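Local coordinates for protein Drep2 (Drosophila melanogaster, PDB 4D2K) that probably takes part in apoptotic DNA fragmentation, its N-terminal CIDE domain, the part described here, binding other CIDE domains in higher-order assemblies, at residues V51-D56 with T73-L78; V21-V26 with K38-V43; R10-W15 with E64-L69; A45-R50 with L77-E82. All blocks are in the same frame, centred on the assembly; numbering follows the deposited sequence.

Interaction 1 of 4, residues V51-D56 with T73-L78; sequences VVLECD and TVLLLL
V74 O is the best-held polar atom, gripped by two hydrogen bonds. One comes from E54 N at 3.0 Å, with the nitrogen above the carbonyl plane. The other comes from a water whose O lies 2.8 Å from V74 O and which also accepts from C55 N. The water thus ties the chain leaving strand 51-53 back to strand 74-78. V52 and L76 form an antiparallel hydrogen-bonded pair. V52 N to L76 O is 2.9 Å, L76 N to V52 O is 2.8 Å, and both bonds are nearly straight at 165°. V52 CG2 packs on L76 CB, while V52 CG1 meets L78 CD1 at 3.9 Å, the two side chains crossing at about a right angle. E54 has CG anti to the backbone N (chi1 -171°). This lays its aliphatic part alongside V74, CB to CG1 3.6 Å. A bend at chi2 carries the carboxylate away to a salt bridge with R19. L53 CD2 and L75 CD2 meet at 3.6 Å, although the two side chains leave the backbone in diverging directions. The two strands are neighbours in the ubiquitin-like sheet. Strand 10-16 pairs with the other edge of strand 74-79, and V51 and L75 pack on L34 and L33 of helix 30-40.

Interaction 2 of 4, residues V21-V26 with K38-V43; sequences VRKGVV and KDKLGV
The tight part of this contact is aliphatic and centres on K23, L41 and the K40 methylenes. K23 CG lies 3.6 Å from L41 CD1, the two side chains sliding past each other in opposite directions. V25 CG1 and K40 CG pass in the same manner at 3.8 Å. The lysine chains also rest on backbone oxygens through carbon: K23 CE is 3.4 Å from K40 O, and K40 CE is 3.3 Å from G24 O. Bends at chi2 of both lysines fold the chains along the opposite segment. The contact is looser at V21, whose CG1 stays 4.5 Å from L41 CD1. The outer side is open to solvent: K40 and G24 are exposed there, although the K40 methylenes pack inward. No hydrogen bond joins the two segments. An alanine in place of K23 would remove the methylenes against L41 and K40 O and would probably loosen the helix end on the strand. L41 reaches further inward, to I14 and L77. The helix stops in a Schellman motif, with V43 N 2.8 Å from K38 O and G42 N 3.1 Å from D39 O. G42 is its C-prime residue, with positive phi. A helix that follows the first hairpin and packs across the sheet is typical of the ubiquitin-like beta-grasp fold.

Interaction 3 of 4, residues R10-W15 with E64-L69; sequences RPLKIW and EYFRTL
The backbones of strand 10-15 and helix 64-67 stay apart, the nearest CA atoms being L12 and L69 at 8.6 Å, so side chains bridge the gap. R10 carries the polar part of the contact. Its CG takes the crowded position between the backbone N and the carbonyl carbon (chi1 70°), and the chain bends at chi3. NH1 then donates to R67 O at 3.2 Å, with a somewhat bent N-H...O angle of 148°, and NH1 stands above the plane of the R67 carbonyl. R67 O lies at the edge of the guanidinium, close to its plane. L69 O is near the same edge, 3.6 Å from NH1. F66 approaches R10 tip to tip. Its CE2 sits over the centre of one guanidinium face, 4.1 Å from both NE and CZ of R10, with the two planes 40° apart. The ring also takes L12, whose CD1 comes obliquely to CE1 of F66 at 3.5 Å. An alanine in place of R10 would remove the guanidinium from F66 and from R67 O, and would probably weaken the hold of the strand on the helix end. Within 64-69, Y65 O accepts from both T68 OG1 and T68 N. Through the F66 ring the short helix 63-67 meets L12 of strand 10-16, V27 of strand 22-27, and F30 and L33 of helix 30-40. The R10 bond adds a second tie to strand 10-16.

Interaction 4 of 4, residues A45-R50 with L77-E82; sequences ASEPVR and LLRQGE
Two arginine guanidiniums mark this contact. That of R50 has L78 CB over one face, 3.5 Å from NH2, and E82 O at its edge in the plane. NH2 donates to E82 O at 2.5 Å, a short and nearly straight bond that also lies in the carbonyl plane. It should hold the group flat over L78, whose CD1 lies 3.4 Å from R50 NH1. A bend at chi3 turns the R50 chain toward the turn. The guanidinium of R79 meets the carboxylate of E47 instead. Their planes stand 54° apart, so the salt bridge is twisted rather than flat. OE1 of E47 is 2.6 Å from NH2 of R79, while NE of R79 donates to OE2 of E47 at 2.9 Å through a bent bond; OE2 accepts on its syn lone pair. E47 reaches there fully extended. R79 places CG in the crowded position between its backbone N and carbonyl carbon. In the backbone, R50 and L78 form an antiparallel hydrogen-bonded pair, with L78 N 2.8 Å from R50 O. V49 CG1 packs on L77 CD2 at 3.5 Å. A type I' turn runs from R79 to E82, closed by E82 N to R79 O. Its tip bears positive phi at Q80 and G81. E82 OE1 also accepts from R79 N. V49 lies against L34 and K38 of helix 30-40, and K38 NZ binds the carbonyls of A45 and E47. L77 pairs with W15 of strand 10-16, on the other edge of strand 74-79.

Overall arrangement
From the N terminus, strand 10-15 opens the longest loop, which interaction 3 closes at 64-69. Interaction 2 lies wholly within that loop, joining the second hairpin strand to the end of helix 30-40. It closes before interactions 4 and 1 open. These two start inside the loop, at 45-50 and 51-56, and finish beyond it on strand 74-79, so both cross interaction 3. They are successive parts of one strand pairing and share L77 and L78. Strand 74-79 also bonds to strand 10-16, which bonds to 22-27. L77 touches K38 and L41, linking interactions 1 and 4 to 2. Together they tie both helices to one mixed sheet.

Interaction 1 of 4, residues V51-D56 with T73-L78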
loop_
_atom_site.group_PDB
_atom_site.type_symbol
_atom_site.label_atom_id
_atom_site.label_comp_id
_atom_site.label_asym_id
_atom_site.label_seq_id
_atom_site.Cartn_x
_atom_site.Cartn_y
_atom_site.Cartn_z
ATOM N N VAL A 51 3.256 3.926 2.585
ATOM C CA VAL A 51 2.043 3.572 1.857
ATOM C C VAL A 51 1.140 4.789 1.817
ATOM O O VAL A 51 0.909 5.416 2.843
ATOM C CB VAL A 51 1.318 2.371 2.505
ATOM C CG1 VAL A 51 0.010 2.098 1.787
ATOM C CG2 VAL A 51 2.220 1.133 2.475
ATOM N N VAL A 52 0.642 5.150 0.645
ATOM C CA VAL A 52 -0.218 6.315 0.582
ATOM C C VAL A 52 -1.456 6.002 -0.226
ATOM O O VAL A 52 -1.460 5.074 -1.024
ATOM C CB VAL A 52 0.508 7.561 -0.051
ATOM C CG1 VAL A 52 1.737 7.958 0.753
ATOM C CG2 VAL A 52 0.881 7.296 -1.514
ATOM N N LEU A 53 -2.506 6.791 -0.033
ATOM C CA LEU A 53 -3.697 6.661 -0.857
ATOM C C LEU A 53 -3.350 7.087 -2.276
ATOM O O LEU A 53 -2.619 8.060 -2.483
ATOM C CB LEU A 53 -4.826 7.532 -0.311
ATOM C CG LEU A 53 -5.459 7.165 1.029
ATOM C CD1 LEU A 53 -6.580 8.152 1.323
ATOM C CD2 LEU A 53 -6.011 5.753 0.974
ATOM N N GLU A 54 -3.871 6.367 -3.255
ATOM C CA GLU A 54 -3.616 6.738 -4.629
ATOM C C GLU A 54 -4.290 8.068 -4.962
ATOM O O GLU A 54 -3.796 8.826 -5.790
ATOM C CB GLU A 54 -4.081 5.638 -5.597
ATOM C CG GLU A 54 -3.642 5.883 -7.061
ATOM C CD GLU A 54 -4.527 6.879 -7.780
ATOM O OE1 GLU A 54 -5.720 6.975 -7.423
ATOM O OE2 GLU A 54 -4.038 7.579 -8.691
ATOM N N CYS A 55 -5.446 8.328 -4.372
ATOM C CA CYS A 55 -6.217 9.493 -4.787
ATOM C C CYS A 55 -5.585 10.839 -4.382
ATOM O O CYS A 55 -5.684 11.797 -5.136
ATOM C CB CYS A 55 -7.654 9.416 -4.248
ATOM S SG CYS A 55 -7.778 9.422 -2.453
ATOM N N ASP A 56 -4.966 10.930 -3.206
ATOM C CA ASP A 56 -4.475 12.246 -2.762
ATOM C C ASP A 56 -3.153 12.262 -1.952
ATOM O O ASP A 56 -2.818 13.264 -1.331
ATOM C CB ASP A 56 -5.606 12.984 -1.992
ATOM C CG ASP A 56 -5.884 12.418 -0.592
ATOM O OD1 ASP A 56 -5.190 11.498 -0.115
ATOM O OD2 ASP A 56 -6.819 12.935 0.060
ATOM N N THR A 73 -9.629 -0.351 -2.013
ATOM C CA THR A 73 -8.995 0.963 -2.014
ATOM C C THR A 73 -7.635 0.835 -2.716
ATOM O O THR A 73 -6.885 -0.120 -2.452
ATOM C CB THR A 73 -8.784 1.516 -0.577
ATOM O OG1 THR A 73 -10.050 1.704 0.062
ATOM C CG2 THR A 73 -8.033 2.829 -0.597
ATOM N N VAL A 74 -7.354 1.764 -3.631
ATOM C CA VAL A 74 -6.078 1.788 -4.354
ATOM C C VAL A 74 -5.011 2.547 -3.556
ATOM O O VAL A 74 -5.189 3.715 -3.231
ATOM C CB VAL A 74 -6.220 2.438 -5.746
ATOM C CG1 VAL A 74 -4.907 2.297 -6.538
ATOM C CG2 VAL A 74 -7.377 1.823 -6.504
ATOM N N LEU A 75 -3.923 1.861 -3.236
ATOM C CA LEU A 75 -2.807 2.395 -2.460
ATOM C C LEU A 75 -1.531 2.394 -3.307
ATOM O O LEU A 75 -1.389 1.575 -4.209
ATOM C CB LEU A 75 -2.585 1.568 -1.189
ATOM C CG LEU A 75 -3.735 1.449 -0.186
ATOM C CD1 LEU A 75 -3.402 0.455 0.939
ATOM C CD2 LEU A 75 -4.072 2.833 0.383
ATOM N N LEU A 76 -0.618 3.325 -3.050
ATOM C CA LEU A 76 0.689 3.284 -3.695
ATOM C C LEU A 76 1.718 2.948 -2.639
ATOM O O LEU A 76 1.673 3.442 -1.507
ATOM C CB LEU A 76 1.056 4.617 -4.368
ATOM C CG LEU A 76 0.098 5.282 -5.361
ATOM C CD1 LEU A 76 0.778 6.474 -6.019
ATOM C CD2 LEU A 76 -0.417 4.310 -6.411
ATOM N N LEU A 77 2.669 2.121 -3.026
ATOM C CA LEU A 77 3.792 1.850 -2.174
ATOM C C LEU A 77 4.926 2.743 -2.683
ATOM O O LEU A 77 5.256 2.696 -3.849
ATOM C CB LEU A 77 4.145 0.367 -2.230
ATOM C CG LEU A 77 5.061 -0.258 -1.190
ATOM C CD1 LEU A 77 4.770 -1.738 -1.116
ATOM C CD2 LEU A 77 6.490 -0.052 -1.608
ATOM N N LEU A 78 5.486 3.573 -1.814
ATOM C CA LEU A 78 6.597 4.463 -2.163
ATOM C C LEU A 78 7.870 3.987 -1.504
ATOM O O LEU A 78 7.907 3.798 -0.281
ATOM C CB LEU A 78 6.331 5.899 -1.694
ATOM C CG LEU A 78 5.022 6.540 -2.141
ATOM C CD1 LEU A 78 4.877 7.934 -1.562
ATOM C CD2 LEU A 78 4.937 6.563 -3.650
HETATM O O HOH W 1 -6.751 5.983 -3.470
#

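Interaction 2 of 4, residues V21-V26 with K38-V43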
loop_
_atom_site.group_PDB
_atom_site.type_symbol
_atom_site.label_atom_id
_atom_site.label_comp_id
_atom_site.label_asym_id
_atom_site.label_seq_id
_atom_site.Cartn_x
_atom_site.Cartn_y
_atom_site.Cartn_z
ATOM N N VAL A 21 3.195 -0.950 -12.115
ATOM C CA VAL A 21 2.944 -2.282 -11.612
ATOM C C VAL A 21 1.758 -2.151 -10.658
ATOM O O VAL A 21 1.741 -1.289 -9.778
ATOM C CB VAL A 21 4.162 -2.889 -10.887
ATOM C CG1 VAL A 21 3.800 -4.196 -10.230
ATOM C CG2 VAL A 21 5.368 -3.036 -11.851
ATOM N N ARG A 22 0.764 -3.005 -10.873
ATOM C CA ARG A 22 -0.525 -2.905 -10.236
ATOM C C ARG A 22 -0.887 -4.287 -9.734
ATOM O O ARG A 22 -1.066 -5.196 -10.548
ATOM C CB ARG A 22 -1.543 -2.412 -11.238
ATOM C CG ARG A 22 -1.306 -1.012 -11.682
ATOM C CD ARG A 22 -2.360 -0.568 -12.644
ATOM N NE ARG A 22 -2.092 0.804 -13.063
ATOM C CZ ARG A 22 -3.020 1.651 -13.485
ATOM N NH1 ARG A 22 -4.293 1.263 -13.545
ATOM N NH2 ARG A 22 -2.678 2.888 -13.838
ATOM N N LYS A 23 -0.991 -4.444 -8.419
ATOM C CA LYS A 23 -1.160 -5.758 -7.808
ATOM C C LYS A 23 -2.358 -5.791 -6.861
ATOM O O LYS A 23 -2.801 -4.766 -6.363
ATOM C CB LYS A 23 0.097 -6.148 -7.016
ATOM C CG LYS A 23 1.378 -6.192 -7.844
ATOM C CD LYS A 23 1.390 -7.395 -8.740
ATOM C CE LYS A 23 2.676 -7.505 -9.499
ATOM N NZ LYS A 23 2.935 -8.900 -9.849
ATOM N N GLY A 24 -2.855 -6.982 -6.572
ATOM C CA GLY A 24 -3.965 -7.104 -5.659
ATOM C C GLY A 24 -3.467 -7.922 -4.491
ATOM O O GLY A 24 -2.754 -8.908 -4.684
ATOM N N VAL A 25 -3.834 -7.515 -3.278
ATOM C CA VAL A 25 -3.417 -8.250 -2.101
ATOM C C VAL A 25 -4.620 -8.454 -1.243
ATOM O O VAL A 25 -5.601 -7.714 -1.339
ATOM C CB VAL A 25 -2.321 -7.501 -1.286
ATOM C CG1 VAL A 25 -1.050 -7.313 -2.111
ATOM C CG2 VAL A 25 -2.866 -6.162 -0.754
ATOM N N VAL A 26 -4.530 -9.443 -0.369
ATOM C CA VAL A 26 -5.589 -9.711 0.582
ATOM C C VAL A 26 -4.965 -9.811 1.953
ATOM O O VAL A 26 -4.180 -10.718 2.203
ATOM C CB VAL A 26 -6.349 -11.007 0.254
ATOM C CG1 VAL A 26 -7.453 -11.243 1.297
ATOM C CG2 VAL A 26 -6.937 -10.934 -1.135
ATOM N N LYS A 38 5.202 -5.225 -0.166
ATOM C CA LYS A 38 6.592 -5.295 -0.591
ATOM C C LYS A 38 6.866 -6.558 -1.410
ATOM O O LYS A 38 7.500 -6.465 -2.468
ATOM C CB LYS A 38 7.544 -5.190 0.611
ATOM C CG LYS A 38 7.568 -3.779 1.228
ATOM C CD LYS A 38 8.626 -3.619 2.319
ATOM C CE LYS A 38 8.102 -4.005 3.695
ATOM N NZ LYS A 38 9.069 -3.612 4.777
ATOM N N ASP A 39 6.388 -7.723 -0.953
ATOM C CA ASP A 39 6.547 -8.939 -1.760
ATOM C C ASP A 39 5.968 -8.804 -3.178
ATOM O O ASP A 39 6.598 -9.173 -4.155
ATOM C CB ASP A 39 5.901 -10.150 -1.085
ATOM C CG ASP A 39 5.994 -11.408 -1.951
ATOM O OD1 ASP A 39 7.121 -11.871 -2.198
ATOM O OD2 ASP A 39 4.947 -11.918 -2.413
ATOM N N LYS A 40 4.742 -8.316 -3.290
ATOM C CA LYS A 40 4.095 -8.250 -4.590
ATOM C C LYS A 40 4.767 -7.211 -5.500
ATOM O O LYS A 40 4.734 -7.321 -6.737
ATOM C CB LYS A 40 2.605 -7.927 -4.410
ATOM C CG LYS A 40 1.750 -9.103 -3.905
ATOM C CD LYS A 40 1.223 -9.935 -5.051
ATOM C CE LYS A 40 -0.032 -10.738 -4.674
ATOM N NZ LYS A 40 0.094 -11.509 -3.406
ATOM N N LEU A 41 5.395 -6.200 -4.906
ATOM C CA LEU A 41 6.065 -5.229 -5.756
ATOM C C LEU A 41 7.562 -5.527 -5.884
ATOM O O LEU A 41 8.291 -4.748 -6.470
ATOM C CB LEU A 41 5.829 -3.806 -5.247
ATOM C CG LEU A 41 4.614 -3.119 -5.902
ATOM C CD1 LEU A 41 3.377 -3.962 -5.775
ATOM C CD2 LEU A 41 4.355 -1.750 -5.282
ATOM N N GLY A 42 8.008 -6.668 -5.366
ATOM C CA GLY A 42 9.393 -7.092 -5.526
ATOM C C GLY A 42 10.389 -6.242 -4.743
ATOM O O GLY A 42 11.557 -6.104 -5.115
ATOM N N VAL A 43 9.926 -5.734 -3.609
ATOM C CA VAL A 43 10.731 -4.936 -2.704
ATOM C C VAL A 43 11.306 -5.853 -1.622
ATOM O O VAL A 43 10.567 -6.641 -1.020
ATOM C CB VAL A 43 9.874 -3.823 -2.034
ATOM C CG1 VAL A 43 10.689 -3.010 -1.022
ATOM C CG2 VAL A 43 9.219 -2.920 -3.092
#

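Interaction 3 of 4, residues R10-W15 with E64-L69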
loop_
_atom_site.group_PDB
_atom_site.type_symbol
_atom_site.label_atom_id
_atom_site.label_comp_id
_atom_site.label_asym_id
_atom_site.label_seq_id
_atom_site.Cartn_x
_atom_site.Cartn_y
_atom_site.Cartn_z
ATOM N N ARG A 10 -9.047 -8.660 3.851
ATOM C CA ARG A 10 -9.794 -7.817 2.914
ATOM C C ARG A 10 -8.926 -7.599 1.673
ATOM O O ARG A 10 -7.701 -7.547 1.784
ATOM C CB ARG A 10 -10.168 -6.474 3.575
ATOM C CG ARG A 10 -8.966 -5.557 3.817
ATOM C CD ARG A 10 -9.241 -4.401 4.767
ATOM N NE ARG A 10 -9.467 -4.868 6.138
ATOM C CZ ARG A 10 -9.991 -4.122 7.106
ATOM N NH1 ARG A 10 -10.332 -2.867 6.857
ATOM N NH2 ARG A 10 -10.160 -4.624 8.322
ATOM N N PRO A 11 -9.547 -7.416 0.502
ATOM C CA PRO A 11 -8.773 -7.124 -0.712
ATOM C C PRO A 11 -8.397 -5.659 -0.728
ATOM O O PRO A 11 -9.211 -4.845 -0.292
ATOM C CB PRO A 11 -9.743 -7.444 -1.846
ATOM C CG PRO A 11 -11.110 -7.265 -1.232
ATOM C CD PRO A 11 -10.980 -7.612 0.226
ATOM N N LEU A 12 -7.175 -5.342 -1.165
ATOM C CA LEU A 12 -6.719 -3.969 -1.365
ATOM C C LEU A 12 -5.886 -3.973 -2.641
ATOM O O LEU A 12 -5.367 -5.035 -3.022
ATOM C CB LEU A 12 -5.890 -3.474 -0.169
ATOM C CG LEU A 12 -6.618 -3.389 1.183
ATOM C CD1 LEU A 12 -5.660 -3.052 2.323
ATOM C CD2 LEU A 12 -7.785 -2.412 1.114
ATOM N N LYS A 13 -5.756 -2.817 -3.304
ATOM C CA LYS A 13 -4.933 -2.727 -4.516
ATOM C C LYS A 13 -3.632 -1.967 -4.210
ATOM O O LYS A 13 -3.651 -0.881 -3.627
ATOM C CB LYS A 13 -5.707 -2.048 -5.658
ATOM C CG LYS A 13 -6.906 -2.886 -6.215
ATOM C CD LYS A 13 -7.823 -2.017 -7.125
ATOM C CE LYS A 13 -9.002 -2.814 -7.749
ATOM N NZ LYS A 13 -9.924 -1.956 -8.584
ATOM N N ILE A 14 -2.501 -2.510 -4.635
ATOM C CA ILE A 14 -1.234 -1.905 -4.300
ATOM C C ILE A 14 -0.459 -1.696 -5.592
ATOM O O ILE A 14 -0.143 -2.629 -6.334
ATOM C CB ILE A 14 -0.441 -2.749 -3.250
ATOM C CG1 ILE A 14 0.798 -1.993 -2.771
ATOM C CG2 ILE A 14 -0.015 -4.097 -3.800
ATOM C CD1 ILE A 14 0.506 -0.914 -1.741
ATOM N N TRP A 15 -0.245 -0.423 -5.901
ATOM C CA TRP A 15 0.401 -0.039 -7.138
ATOM C C TRP A 15 1.738 0.649 -6.829
ATOM O O TRP A 15 1.898 1.266 -5.764
ATOM C CB TRP A 15 -0.501 0.919 -7.913
ATOM C CG TRP A 15 -1.832 0.377 -8.326
ATOM C CD1 TRP A 15 -2.330 -0.857 -8.067
ATOM C CD2 TRP A 15 -2.851 1.077 -9.052
ATOM N NE1 TRP A 15 -3.588 -0.983 -8.600
ATOM C CE2 TRP A 15 -3.930 0.194 -9.209
ATOM C CE3 TRP A 15 -2.954 2.366 -9.579
ATOM C CZ2 TRP A 15 -5.108 0.558 -9.886
ATOM C CZ3 TRP A 15 -4.133 2.728 -10.244
ATOM C CH2 TRP A 15 -5.185 1.829 -10.387
ATOM N N GLU A 64 -5.129 1.752 12.801
ATOM C CA GLU A 64 -6.408 2.444 12.980
ATOM C C GLU A 64 -6.927 3.023 11.638
ATOM O O GLU A 64 -8.062 2.730 11.156
ATOM C CB GLU A 64 -6.263 3.562 14.030
ATOM C CG GLU A 64 -5.923 3.074 15.460
ATOM C CD GLU A 64 -4.429 2.782 15.660
ATOM O OE1 GLU A 64 -3.584 3.572 15.169
ATOM O OE2 GLU A 64 -4.101 1.742 16.276
ATOM N N TYR A 65 -6.049 3.756 10.966
ATOM C CA TYR A 65 -6.453 4.352 9.710
ATOM C C TYR A 65 -6.631 3.246 8.683
ATOM O O TYR A 65 -7.533 3.299 7.869
ATOM C CB TYR A 65 -5.435 5.372 9.211
ATOM C CG TYR A 65 -6.036 6.280 8.165
ATOM C CD1 TYR A 65 -6.768 7.414 8.542
ATOM C CD2 TYR A 65 -5.966 5.964 6.813
ATOM C CE1 TYR A 65 -7.369 8.244 7.594
ATOM C CE2 TYR A 65 -6.551 6.800 5.847
ATOM C CZ TYR A 65 -7.247 7.933 6.253
ATOM O OH TYR A 65 -7.841 8.730 5.318
ATOM N N PHE A 66 -5.755 2.246 8.749
ATOM C CA PHE A 66 -5.807 1.110 7.850
ATOM C C PHE A 66 -7.176 0.443 7.927
ATOM O O PHE A 66 -7.786 0.140 6.899
ATOM C CB PHE A 66 -4.700 0.096 8.179
ATOM C CG PHE A 66 -4.938 -1.251 7.563
ATOM C CD1 PHE A 66 -4.469 -1.534 6.293
ATOM C CD2 PHE A 66 -5.671 -2.225 8.242
ATOM C CE1 PHE A 66 -4.718 -2.768 5.700
ATOM C CE2 PHE A 66 -5.934 -3.452 7.659
ATOM C CZ PHE A 66 -5.455 -3.729 6.380
ATOM N N ARG A 67 -7.678 0.260 9.144
ATOM C CA ARG A 67 -8.944 -0.439 9.315
ATOM C C ARG A 67 -10.064 0.378 8.786
ATOM O O ARG A 67 -11.117 -0.191 8.455
ATOM C CB ARG A 67 -9.228 -0.788 10.782
ATOM C CG ARG A 67 -8.396 -1.942 11.301
ATOM C CD ARG A 67 -8.850 -2.408 12.682
ATOM N NE ARG A 67 -8.423 -1.484 13.732
ATOM C CZ ARG A 67 -7.174 -1.414 14.189
ATOM N NH1 ARG A 67 -6.241 -2.204 13.679
ATOM N NH2 ARG A 67 -6.851 -0.557 15.150
ATOM N N THR A 68 -9.850 1.691 8.615
ATOM C CA THR A 68 -10.970 2.433 7.989
ATOM C C THR A 68 -11.065 2.279 6.463
ATOM O O THR A 68 -12.005 2.780 5.860
ATOM C CB THR A 68 -10.904 3.932 8.246
ATOM O OG1 THR A 68 -9.914 4.544 7.397
ATOM C CG2 THR A 68 -10.681 4.201 9.729
ATOM N N LEU A 69 -10.063 1.670 5.825
ATOM C CA LEU A 69 -10.041 1.558 4.353
ATOM C C LEU A 69 -11.100 0.611 3.767
ATOM O O LEU A 69 -11.212 -0.528 4.207
ATOM C CB LEU A 69 -8.659 1.071 3.879
ATOM C CG LEU A 69 -7.485 1.977 4.217
ATOM C CD1 LEU A 69 -6.169 1.413 3.665
ATOM C CD2 LEU A 69 -7.755 3.401 3.711
#

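Interaction 4 of 4, residues A45-R50 with L77-E82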
loop_
_atom_site.group_PDB
_atom_site.type_symbol
_atom_site.label_atom_id
_atom_site.label_comp_id
_atom_site.label_asym_id
_atom_site.label_seq_id
_atom_site.Cartn_x
_atom_site.Cartn_y
_atom_site.Cartn_z
ATOM N N ALA A 45 12.377 -7.523 1.707
ATOM C CA ALA A 45 11.505 -7.481 2.878
ATOM C C ALA A 45 11.949 -6.525 3.970
ATOM O O ALA A 45 11.114 -5.961 4.679
ATOM C CB ALA A 45 11.368 -8.879 3.462
ATOM N N SER A 46 13.251 -6.320 4.096
ATOM C CA SER A 46 13.765 -5.443 5.143
ATOM C C SER A 46 13.545 -3.967 4.835
ATOM O O SER A 46 13.379 -3.161 5.753
ATOM C CB SER A 46 15.259 -5.705 5.375
ATOM O OG SER A 46 16.010 -5.397 4.209
ATOM N N GLU A 47 13.493 -3.628 3.548
ATOM C CA GLU A 47 13.560 -2.233 3.112
ATOM C C GLU A 47 12.350 -1.427 3.555
ATOM O O GLU A 47 11.214 -1.881 3.411
ATOM C CB GLU A 47 13.694 -2.167 1.594
ATOM C CG GLU A 47 13.706 -0.757 1.042
ATOM C CD GLU A 47 13.764 -0.711 -0.466
ATOM O OE1 GLU A 47 14.260 -1.684 -1.074
ATOM O OE2 GLU A 47 13.299 0.293 -1.048
ATOM N N PRO A 48 12.585 -0.206 4.070
ATOM C CA PRO A 48 11.411 0.546 4.508
ATOM C C PRO A 48 10.715 1.245 3.356
ATOM O O PRO A 48 11.321 1.603 2.328
ATOM C CB PRO A 48 11.995 1.566 5.495
ATOM C CG PRO A 48 13.539 1.487 5.314
ATOM C CD PRO A 48 13.809 0.607 4.141
ATOM N N VAL A 49 9.415 1.424 3.545
ATOM C CA VAL A 49 8.541 1.942 2.505
ATOM C C VAL A 49 7.496 2.824 3.164
ATOM O O VAL A 49 7.308 2.809 4.391
ATOM C CB VAL A 49 7.826 0.801 1.694
ATOM C CG1 VAL A 49 8.835 -0.099 0.998
ATOM C CG2 VAL A 49 6.933 -0.039 2.609
ATOM N N ARG A 50 6.803 3.587 2.343
ATOM C CA ARG A 50 5.658 4.325 2.803
ATOM C C ARG A 50 4.434 3.878 1.989
ATOM O O ARG A 50 4.560 3.472 0.844
ATOM C CB ARG A 50 5.954 5.818 2.673
ATOM C CG ARG A 50 6.941 6.298 3.732
ATOM C CD ARG A 50 7.625 7.603 3.359
ATOM N NE ARG A 50 8.326 7.490 2.081
ATOM C CZ ARG A 50 7.976 8.138 0.974
ATOM N NH1 ARG A 50 6.942 8.975 0.990
ATOM N NH2 ARG A 50 8.674 7.963 -0.144
ATOM N N LEU A 77 2.669 2.121 -3.026
ATOM C CA LEU A 77 3.792 1.850 -2.174
ATOM C C LEU A 77 4.926 2.743 -2.683
ATOM O O LEU A 77 5.256 2.696 -3.849
ATOM C CB LEU A 77 4.145 0.367 -2.230
ATOM C CG LEU A 77 5.061 -0.258 -1.190
ATOM C CD1 LEU A 77 4.770 -1.738 -1.116
ATOM C CD2 LEU A 77 6.490 -0.052 -1.608
ATOM N N LEU A 78 5.486 3.573 -1.814
ATOM C CA LEU A 78 6.597 4.463 -2.163
ATOM C C LEU A 78 7.870 3.987 -1.504
ATOM O O LEU A 78 7.907 3.798 -0.281
ATOM C CB LEU A 78 6.331 5.899 -1.694
ATOM C CG LEU A 78 5.022 6.540 -2.141
ATOM C CD1 LEU A 78 4.877 7.934 -1.562
ATOM C CD2 LEU A 78 4.937 6.563 -3.650
ATOM N N ARG A 79 8.908 3.775 -2.294
ATOM C CA ARG A 79 10.213 3.444 -1.728
ATOM C C ARG A 79 11.224 4.542 -2.043
ATOM O O ARG A 79 10.965 5.412 -2.880
ATOM C CB ARG A 79 10.703 2.100 -2.258
ATOM C CG ARG A 79 10.388 1.863 -3.735
ATOM C CD ARG A 79 10.813 0.474 -4.186
ATOM N NE ARG A 79 12.141 0.137 -3.682
ATOM C CZ ARG A 79 12.848 -0.912 -4.086
ATOM N NH1 ARG A 79 12.363 -1.716 -5.020
ATOM N NH2 ARG A 79 14.049 -1.146 -3.573
ATOM N N GLN A 80 12.357 4.508 -1.346
ATOM C CA GLN A 80 13.532 5.318 -1.685
ATOM C C GLN A 80 13.293 6.709 -2.256
ATOM O O GLN A 80 13.680 6.966 -3.402
ATOM C CB GLN A 80 14.383 4.571 -2.723
ATOM C CG GLN A 80 15.184 3.377 -2.227
ATOM C CD GLN A 80 16.070 2.819 -3.325
ATOM O OE1 GLN A 80 15.829 3.063 -4.515
ATOM N NE2 GLN A 80 17.108 2.084 -2.936
ATOM N N GLY A 81 12.638 7.593 -1.517
ATOM C CA GLY A 81 12.497 8.952 -2.012
ATOM C C GLY A 81 11.430 9.222 -3.044
ATOM O O GLY A 81 11.321 10.337 -3.514
ATOM N N GLU A 82 10.688 8.201 -3.447
ATOM C CA GLU A 82 9.582 8.396 -4.379
ATOM C C GLU A 82 8.519 9.175 -3.623
ATOM O O GLU A 82 8.365 9.001 -2.416
ATOM C CB GLU A 82 9.049 7.057 -4.890
ATOM C CG GLU A 82 10.051 6.301 -5.753
ATOM C CD GLU A 82 9.713 4.832 -5.889
ATOM O OE1 GLU A 82 8.656 4.412 -5.388
ATOM O OE2 GLU A 82 10.510 4.088 -6.495
#